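Local coordinates for protein auracyanin-B-2 (Chloroflexus aurantiacus, PDB 1QHQ) that carries a type 1 "blue" copper centre and probably serves as a soluble electron acceptor for the membrane-bound alternative complex III, at residues R111-P115 against G116-Y120. Sequence-based numbering, arbitrary orientation. Where two conformers were deposited one is given.
Sequences RTPAP and GTYLY
Pro113, Ala114 and Pro115 follow an extended, polyproline-like course until Gly116, with phi 158°, swings the chain into strand 116-121 and brings Tyr118 back alongside Pro113 and Ala114. The Gly116 angles call for a residue without a side chain, since a beta carbon there would lie only 2.5 Å from Pro115 O. Round this bend the Tyr118 ring reaches back along the chain, and its OH donates to Ala114 O at 2.6 Å, four residues earlier. The C=O...OH angle is 130° and the donor is tilted from the carbonyl plane, whereas the acceptor oxygen itself lies at the ring edge, in the ring plane. Pro113 supplies the second restraint: its CG sits over one face of the ring in a CH-pi contact, 3.6 Å from the ring centroid. It is shifted toward the hydroxyl-bearing end, with CG 3.4 Å from Tyr118 CZ, and Pro113 CB comes equally near to Tyr118 OH. The first torsion, with CG anti to the carbonyl carbon and beside the backbone N (chi1 -60°), points the phenol back toward the bend. The bond fixes the hydroxyl end of the phenol, while Pro113 over the face probably restricts rotation of the ring. A phenylalanine at Tyr118 would still lie under Pro113, but would probably leave the Ala114 carbonyl without this donor and the bend less firmly tied to its strand. Sequence spacing, glycine and bond together identify a tyrosine corner, a feature of Greek-key beta-sandwiches such as the cupredoxins. The bend links strand 104-111 of one sheet to strand 116-121 of the other, away from the copper site; Pro113 and Tyr118 both rest on Val138 of the adjacent strand 133-139, which also pairs with Gly116 and Tyr118 through backbone hydrogen bonds.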
loop_
_atom_site.group_PDB
_atom_site.type_symbol
_atom_site.label_atom_id
_atom_site.label_comp_id
_atom_site.label_asym_id
_atom_site.label_seq_id
_atom_site.Cartn_x
_atom_site.Cartn_y
_atom_site.Cartn_z
ATOM N N ARG A 111 -7.368 4.710 9.192
ATOM C CA ARG A 111 -6.935 5.754 10.128
ATOM C C ARG A 111 -5.401 5.758 10.157
ATOM O O ARG A 111 -4.768 4.735 10.364
ATOM C CB ARG A 111 -7.498 5.504 11.532
ATOM C CG ARG A 111 -7.133 6.643 12.500
ATOM C CD ARG A 111 -7.881 6.473 13.821
ATOM N NE ARG A 111 -9.331 6.472 13.613
ATOM C CZ ARG A 111 -10.069 7.573 13.563
ATOM N NH1 ARG A 111 -9.468 8.760 13.677
ATOM N NH2 ARG A 111 -11.371 7.537 13.353
ATOM N N THR A 112 -4.843 6.922 9.838
ATOM C CA THR A 112 -3.358 6.982 9.866
ATOM C C THR A 112 -2.862 6.707 11.283
ATOM O O THR A 112 -3.554 7.002 12.266
ATOM C CB THR A 112 -2.900 8.363 9.409
ATOM O OG1 THR A 112 -3.564 9.332 10.252
ATOM C CG2 THR A 112 -3.293 8.654 7.958
ATOM N N PRO A 113 -1.669 6.158 11.402
ATOM C CA PRO A 113 -1.031 5.850 12.660
ATOM C C PRO A 113 -0.477 7.079 13.364
ATOM O O PRO A 113 -0.809 8.216 12.991
ATOM C CB PRO A 113 0.100 4.891 12.227
ATOM C CG PRO A 113 0.511 5.485 10.901
ATOM C CD PRO A 113 -0.818 5.800 10.229
ATOM N N ALA A 114 0.281 6.876 14.436
ATOM C CA ALA A 114 0.858 8.028 15.195
ATOM C C ALA A 114 1.900 8.747 14.375
ATOM O O ALA A 114 2.410 8.166 13.381
ATOM C CB ALA A 114 1.566 7.375 16.410
ATOM N N PRO A 115 2.322 9.922 14.739
ATOM C CA PRO A 115 3.340 10.672 14.019
ATOM C C PRO A 115 4.574 9.808 13.915
ATOM O O PRO A 115 4.915 9.044 14.836
ATOM C CB PRO A 115 3.617 11.892 14.928
ATOM C CG PRO A 115 2.235 12.109 15.547
ATOM C CD PRO A 115 1.819 10.689 15.916
ATOM N N GLY A 116 5.239 9.824 12.733
ATOM C CA GLY A 116 6.410 8.982 12.554
ATOM C C GLY A 116 6.577 8.781 11.011
ATOM O O GLY A 116 5.917 9.458 10.266
ATOM N N THR A 117 7.498 7.901 10.715
ATOM C CA THR A 117 7.824 7.627 9.292
ATOM C C THR A 117 7.617 6.135 9.050
ATOM O O THR A 117 7.884 5.266 9.849
ATOM C CB THR A 117 9.278 8.011 9.043
ATOM O OG1 THR A 117 9.422 9.423 9.242
ATOM C CG2 THR A 117 9.732 7.683 7.625
ATOM N N TYR A 118 6.979 5.866 7.897
ATOM C CA TYR A 118 6.480 4.534 7.609
ATOM C C TYR A 118 6.698 4.246 6.105
ATOM O O TYR A 118 6.502 5.159 5.299
ATOM C CB TYR A 118 4.950 4.497 7.831
ATOM C CG TYR A 118 4.547 4.835 9.257
ATOM C CD1 TYR A 118 4.325 6.158 9.626
ATOM C CD2 TYR A 118 4.302 3.818 10.157
ATOM C CE1 TYR A 118 3.955 6.437 10.944
ATOM C CE2 TYR A 118 3.864 4.094 11.451
ATOM C CZ TYR A 118 3.736 5.416 11.811
ATOM O OH TYR A 118 3.303 5.701 13.117
ATOM N N LEU A 119 7.078 3.031 5.790
ATOM C CA LEU A 119 7.181 2.716 4.346
ATOM C C LEU A 119 5.822 2.259 3.823
ATOM O O LEU A 119 5.076 1.570 4.514
ATOM C CB LEU A 119 8.153 1.549 4.138
ATOM C CG LEU A 119 9.635 1.871 4.230
ATOM C CD1 LEU A 119 10.431 0.571 3.987
ATOM C CD2 LEU A 119 10.056 2.927 3.244
ATOM N N TYR A 120 5.594 2.584 2.551
ATOM C CA TYR A 120 4.540 1.926 1.785
ATOM C C TYR A 120 5.281 1.162 0.628
ATOM O O TYR A 120 6.313 1.657 0.182
ATOM C CB TYR A 120 3.486 2.809 1.240
ATOM C CG TYR A 120 3.906 4.016 0.456
ATOM C CD1 TYR A 120 4.143 5.248 1.139
ATOM C CD2 TYR A 120 4.046 4.007 -0.932
ATOM C CE1 TYR A 120 4.464 6.360 0.415
ATOM C CE2 TYR A 120 4.391 5.134 -1.630
ATOM C CZ TYR A 120 4.604 6.328 -0.951
ATOM O OH TYR A 120 4.968 7.454 -1.638
#